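Local coordinates for protein formyltransferase PseJ (Anoxybacillus kamchatkensis G10, PDB 6EDK) that belongs to the formyl transferase family and holds the ligand 1YA in a pocket beside its central mixed beta sheet, at residues Thr120-Tyr123 and Leu128-Gly131; Phe86-Ile91 and Lys173-Pro178. All blocks are in the same frame, centred on the assembly; numbering follows the deposited sequence.

Interaction 1 (Thr120-Tyr123 and Leu128-Gly131). With 1YA (N-{4-[{[(6S)-2-amino-4-oxo-3,4,5,6,7,8-hexahydropteridin-6-yl]methyl}(formyl)amino]benzoyl}-L-glutamic acid), chain D.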
loop_
_atom_site.group_PDB
_atom_site.type_symbol
_atom_site.label_atom_id
_atom_site.label_comp_id
_atom_site.label_asym_id
_atom_site.label_seq_id
_atom_site.Cartn_x
_atom_site.Cartn_y
_atom_site.Cartn_z
ATOM N N THR A 120 0.605 0.022 -6.122
ATOM C CA THR A 120 1.685 1.000 -6.153
ATOM C C THR A 120 2.559 0.835 -4.903
ATOM O O THR A 120 2.025 0.702 -3.813
ATOM C CB THR A 120 1.147 2.444 -6.144
ATOM O OG1 THR A 120 0.382 2.698 -7.314
ATOM C CG2 THR A 120 2.311 3.416 -6.097
ATOM N N ILE A 121 3.858 0.817 -5.091
ATOM C CA ILE A 121 4.835 0.911 -4.003
ATOM C C ILE A 121 5.409 2.314 -4.051
ATOM O O ILE A 121 5.809 2.768 -5.134
ATOM C CB ILE A 121 5.932 -0.135 -4.195
ATOM C CG1 ILE A 121 5.333 -1.535 -4.198
ATOM C CG2 ILE A 121 7.006 -0.009 -3.047
ATOM C CD1 ILE A 121 6.315 -2.595 -4.570
ATOM N N HIS A 122 5.349 3.029 -2.933
ATOM C CA HIS A 122 5.748 4.422 -2.935
ATOM C C HIS A 122 6.541 4.700 -1.630
ATOM O O HIS A 122 6.409 3.980 -0.636
ATOM C CB HIS A 122 4.556 5.364 -3.036
ATOM C CG HIS A 122 3.569 5.278 -1.922
ATOM N ND1 HIS A 122 3.610 6.125 -0.829
ATOM C CD2 HIS A 122 2.520 4.448 -1.706
ATOM C CE1 HIS A 122 2.614 5.821 -0.018
ATOM N NE2 HIS A 122 1.928 4.832 -0.550
ATOM N N TYR A 123 7.357 5.745 -1.667
ATOM C CA TYR A 123 7.982 6.244 -0.427
ATOM C C TYR A 123 6.939 6.908 0.436
ATOM O O TYR A 123 6.039 7.582 -0.062
ATOM C CB TYR A 123 9.099 7.236 -0.772
ATOM C CG TYR A 123 10.326 6.584 -1.282
ATOM C CD1 TYR A 123 11.118 5.801 -0.448
ATOM C CD2 TYR A 123 10.774 6.755 -2.581
ATOM C CE1 TYR A 123 12.234 5.202 -0.910
ATOM C CE2 TYR A 123 11.899 6.148 -3.034
ATOM C CZ TYR A 123 12.652 5.394 -2.183
ATOM O OH TYR A 123 13.812 4.776 -2.628
ATOM N N LEU A 128 -0.918 11.305 3.339
ATOM C CA LEU A 128 -1.432 9.943 3.167
ATOM C C LEU A 128 -1.352 9.527 1.699
ATOM O O LEU A 128 -2.107 10.039 0.858
ATOM C CB LEU A 128 -2.876 9.841 3.632
ATOM C CG LEU A 128 -3.164 10.315 5.054
ATOM C CD1 LEU A 128 -4.606 9.980 5.437
ATOM C CD2 LEU A 128 -2.156 9.681 6.020
ATOM N N ASP A 129 -0.476 8.556 1.402
ATOM C CA ASP A 129 -0.344 7.931 0.079
ATOM C C ASP A 129 0.079 8.924 -0.976
ATOM O O ASP A 129 -0.139 8.704 -2.132
ATOM C CB ASP A 129 -1.655 7.229 -0.343
ATOM C CG ASP A 129 -2.081 6.154 0.649
ATOM O OD1 ASP A 129 -1.177 5.464 1.198
ATOM O OD2 ASP A 129 -3.306 5.986 0.892
ATOM N N THR A 130 0.757 10.018 -0.564
ATOM C CA THR A 130 1.216 11.072 -1.454
ATOM C C THR A 130 2.693 11.001 -1.826
ATOM O O THR A 130 3.127 11.743 -2.725
ATOM C CB THR A 130 0.927 12.446 -0.812
ATOM O OG1 THR A 130 1.262 12.391 0.579
ATOM C CG2 THR A 130 -0.525 12.777 -0.896
ATOM N N GLY A 131 3.484 10.112 -1.211
ATOM C CA GLY A 131 4.921 10.059 -1.470
ATOM C C GLY A 131 5.335 9.639 -2.883
ATOM O O GLY A 131 4.529 9.272 -3.747
HETATM N N1 1YA D . 1.550 7.391 7.105
HETATM C C2 1YA D . 2.093 8.509 6.303
HETATM N NA2 1YA D . 2.620 9.694 6.959
HETATM N N3 1YA D . 2.171 8.474 4.796
HETATM C C4 1YA D . 1.637 7.331 4.044
HETATM O O4 1YA D . 1.715 7.371 2.833
HETATM C C4A 1YA D . 1.080 6.212 4.857
HETATM N N5 1YA D . 0.639 5.087 4.204
HETATM C C6 1YA D . -0.336 4.218 5.041
HETATM C C7 1YA D . 0.044 3.993 6.334
HETATM N N8 1YA D . 0.570 5.225 7.145
HETATM C C8A 1YA D . 1.065 6.225 6.406
HETATM C C9 1YA D . -1.684 4.972 4.968
HETATM N N10 1YA D . -2.790 4.236 5.609
HETATM C C11 1YA D . -5.573 6.417 7.938
HETATM C C12 1YA D . -4.854 5.400 8.544
HETATM C C13 1YA D . -3.925 4.688 7.794
HETATM C C14 1YA D . -3.755 4.997 6.456
HETATM C C15 1YA D . -4.485 6.006 5.854
HETATM C C16 1YA D . -5.404 6.720 6.604
HETATM C C17 1YA D . -6.632 7.226 8.729
HETATM N N 1YA D . -7.925 7.388 8.015
HETATM C CA 1YA D . -9.095 8.115 8.570
HETATM C CB 1YA D . -8.784 9.630 8.661
HETATM C CG 1YA D . -7.632 10.061 7.740
HETATM C CD 1YA D . -7.583 11.586 7.539
HETATM O OE1 1YA D . -6.837 12.086 6.652
HETATM O OE2 1YA D . -8.288 12.337 8.262
HETATM C CT 1YA D . -10.327 7.836 7.670
HETATM O O2 1YA D . -10.241 7.141 6.613
HETATM O O1 1YA D . -11.450 8.298 7.984
HETATM C C18 1YA D . -3.027 2.816 5.394
HETATM O O5 1YA D . -2.297 2.178 4.713
HETATM O O 1YA D . -6.414 7.643 9.810
#

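Interaction 2 (Phe86-Ile91 and Lys173-Pro178)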
loop_
_atom_site.group_PDB
_atom_site.type_symbol
_atom_site.label_atom_id
_atom_site.label_comp_id
_atom_site.label_asym_id
_atom_site.label_seq_id
_atom_site.Cartn_x
_atom_site.Cartn_y
_atom_site.Cartn_z
ATOM N N PHE A 86 13.264 8.815 8.475
ATOM C CA PHE A 86 13.431 7.682 7.576
ATOM C C PHE A 86 13.268 8.054 6.104
ATOM O O PHE A 86 12.985 7.177 5.288
ATOM C CB PHE A 86 12.445 6.566 7.982
ATOM C CG PHE A 86 12.858 5.852 9.258
ATOM C CD1 PHE A 86 13.770 4.830 9.206
ATOM C CD2 PHE A 86 12.347 6.254 10.491
ATOM C CE1 PHE A 86 14.176 4.188 10.385
ATOM C CE2 PHE A 86 12.740 5.644 11.642
ATOM C CZ PHE A 86 13.668 4.611 11.600
ATOM N N LYS A 87 13.502 9.316 5.740
ATOM C CA LYS A 87 13.525 9.708 4.332
ATOM C C LYS A 87 14.302 8.698 3.507
ATOM O O LYS A 87 15.425 8.312 3.859
ATOM C CB LYS A 87 14.152 11.090 4.134
ATOM C CG LYS A 87 13.171 12.257 4.363
ATOM C CD LYS A 87 11.857 12.108 3.551
ATOM C CE LYS A 87 11.231 13.475 3.227
ATOM N NZ LYS A 87 9.752 13.428 3.014
ATOM N N GLN A 88 13.682 8.262 2.409
ATOM C CA GLN A 88 14.259 7.321 1.444
ATOM C C GLN A 88 14.569 5.963 2.084
ATOM O O GLN A 88 15.264 5.114 1.502
ATOM C CB GLN A 88 15.478 7.919 0.727
ATOM C CG GLN A 88 15.147 9.243 -0.079
ATOM C CD GLN A 88 14.202 9.021 -1.294
ATOM O OE1 GLN A 88 13.004 9.386 -1.278
ATOM N NE2 GLN A 88 14.747 8.432 -2.361
ATOM N N ARG A 89 13.976 5.693 3.241
ATOM C CA ARG A 89 14.153 4.424 3.906
ATOM C C ARG A 89 12.831 3.859 4.393
ATOM O O ARG A 89 12.839 2.939 5.208
ATOM C CB ARG A 89 15.128 4.554 5.095
ATOM C CG ARG A 89 16.535 5.005 4.737
ATOM C CD ARG A 89 17.496 4.935 5.991
ATOM N NE ARG A 89 17.141 5.911 7.026
ATOM C CZ ARG A 89 17.348 5.727 8.340
ATOM N NH1 ARG A 89 17.896 4.596 8.778
ATOM N NH2 ARG A 89 16.988 6.663 9.219
ATOM N N ALA A 90 11.702 4.424 3.949
ATOM C CA ALA A 90 10.392 3.935 4.368
ATOM C C ALA A 90 9.444 3.894 3.155
ATOM O O ALA A 90 9.207 4.930 2.533
ATOM C CB ALA A 90 9.781 4.822 5.409
ATOM N N ILE A 91 8.863 2.725 2.891
ATOM C CA ILE A 91 7.976 2.534 1.745
ATOM C C ILE A 91 6.637 2.002 2.218
ATOM O O ILE A 91 6.550 1.392 3.262
ATOM C CB ILE A 91 8.543 1.602 0.702
ATOM C CG1 ILE A 91 8.657 0.147 1.168
ATOM C CG2 ILE A 91 9.875 2.064 0.148
ATOM C CD1 ILE A 91 9.257 -0.748 0.206
ATOM N N LYS A 173 18.267 1.313 -5.274
ATOM C CA LYS A 173 18.450 1.475 -6.711
ATOM C C LYS A 173 17.260 2.078 -7.465
ATOM O O LYS A 173 17.400 2.307 -8.674
ATOM C CB LYS A 173 18.816 0.126 -7.335
ATOM C CG LYS A 173 20.197 -0.331 -6.930
ATOM C CD LYS A 173 20.629 -1.541 -7.723
ATOM C CE LYS A 173 21.876 -2.180 -7.133
ATOM N NZ LYS A 173 22.170 -3.496 -7.805
ATOM N N ILE A 174 16.130 2.374 -6.807
ATOM C CA ILE A 174 15.018 3.087 -7.449
ATOM C C ILE A 174 14.666 4.261 -6.554
ATOM O O ILE A 174 13.978 4.091 -5.541
ATOM C CB ILE A 174 13.804 2.186 -7.685
ATOM C CG1 ILE A 174 14.266 0.858 -8.296
ATOM C CG2 ILE A 174 12.739 2.846 -8.625
ATOM C CD1 ILE A 174 13.139 -0.191 -8.458
ATOM N N ARG A 175 15.139 5.457 -6.910
ATOM C CA ARG A 175 14.949 6.648 -6.080
ATOM C C ARG A 175 13.520 7.193 -6.131
ATOM O O ARG A 175 13.158 8.040 -5.298
ATOM C CB ARG A 175 15.944 7.741 -6.513
ATOM C CG ARG A 175 15.835 9.083 -5.771
ATOM C CD ARG A 175 16.859 10.118 -6.309
ATOM N NE ARG A 175 18.237 9.629 -6.190
ATOM C CZ ARG A 175 19.101 9.495 -7.200
ATOM N NH1 ARG A 175 18.766 9.836 -8.446
ATOM N NH2 ARG A 175 20.320 9.029 -6.955
ATOM N N GLY A 176 12.711 6.742 -7.069
ATOM C CA GLY A 176 11.326 7.183 -7.125
ATOM C C GLY A 176 11.157 8.480 -7.898
ATOM O O GLY A 176 12.110 9.216 -8.142
ATOM N N ILE A 177 9.908 8.751 -8.295
ATOM C CA ILE A 177 9.582 10.006 -8.980
ATOM C C ILE A 177 8.489 10.752 -8.235
ATOM O O ILE A 177 7.704 10.145 -7.507
ATOM C CB ILE A 177 9.165 9.800 -10.451
ATOM C CG1 ILE A 177 7.954 8.834 -10.590
ATOM C CG2 ILE A 177 10.291 9.298 -11.256
ATOM C CD1 ILE A 177 7.266 8.913 -12.015
ATOM N N PRO A 178 8.434 12.093 -8.366
ATOM C CA PRO A 178 7.345 12.845 -7.773
ATOM C C PRO A 178 6.035 12.204 -8.177
ATOM O O PRO A 178 5.856 11.886 -9.349
ATOM C CB PRO A 178 7.503 14.238 -8.392
ATOM C CG PRO A 178 8.875 14.299 -8.860
ATOM C CD PRO A 178 9.228 12.909 -9.291
#

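Interaction 1 (Thr120-Tyr123 and Leu128-Gly131)
Tyr123 O is held from two directions: His122 ND1 donates a hydrogen bond to it at 2.9 Å, and Gly131 CA brings a C-H...O contact to it at 3.1 Å. The imidazole N-H arrives from above the carbonyl plane, 64° out of it and off the lone pairs; the bond joins the ring of His122 to the backbone of the next residue and helps fix its rotation. With chi1 at 61°, the ring swings off the strand toward the loop 128-131, where its other edge looks at Asp129 and the ligand. At that edge CE1 of His122 lies in plane with 1YA O4, 3.4 Å away, and NE2 of His122 stands 3.6 Å from Asp129 OD1. Ring and carboxylate are turned 88° apart, and neither gap is a hydrogen bond; NE2 instead pairs with Asn92 ND2. The real grip on 1YA O4 comes from the backbone, Asp129 N donating to it at 2.9 Å. The carboxylate is positioned by Gly103 N, which bonds OD2, while OD1 of Asp129 sits 3.5 Å from N5 of the ligand. Farther along 1YA, Leu128 CD1 rests 3.6 Å from C16 of the benzoyl ring. Gln179 NE2 bonds the carbonyls of both Asp129 and Gly131. Asp129 also touches Asn92 and His94 on strand 90-94, next to strand 118-123 in the sheet, a trio that probably corresponds to the asparagine, histidine and aspartate of the active site in the formyltransferase family.

Interaction 2 (Phe86-Ile91 and Lys173-Pro178)
With CG of Gln88 beside the backbone N, opposite the carbonyl carbon, and a single bend at chi2 (-67°), the side chain carries NE2 to Arg175, whose own chain runs out straight from the backbone before kinking at chi3. Gln88 sits at the third position of a type II beta turn, Phe86 to Arg89, which leads from the end of helix 80-85 into strand 90-94; the turn is closed by Arg89 N bonding Phe86 O at 2.7 Å. From this corner Gln88 NE2 reaches across to Arg175 O, nearly straight at 171° but long at 3.4 Å, so the bond is weak. The same nitrogen lies 3.6 Å from Arg175 CG, on the aliphatic part of that side chain. Amide and guanidinium planes differ by 31° without meeting. Both residues are exposed, and the contact is a light surface link between the helix-to-strand turn and the loop that follows helix 147-169. The Gln88 side chain also touches Tyr123, on strand 118-123, and Glu132 in the loop before strand 133-138. On the helix side of the turn, the Arg89 guanidinium gives NH2 to Arg85 O and has Phe86 CD1 over one face, 3.7 Å above the centre of its plane.

Tyr123 joins the two sites. Interaction 1 uses its backbone carbonyl, whereas its ring runs the other way into interaction 2, where Tyr123 OH probably hydrogen-bonds Ile174 O at 3.0 Å and Tyr123 CE2 packs 3.2 Å from Arg175 O, the same carbonyl that Gln88 reaches. On the sheet itself, strands 118-123 and 90-94 are neighbours, and His122 O comes within 3.5 Å of Ile91 CB. The centres of the interactions lie about 9 Å apart. Only interaction 1 lines the 1YA pocket; the side chain of Gln88 in interaction 2 is about 12 Å from the ligand, out at the surface.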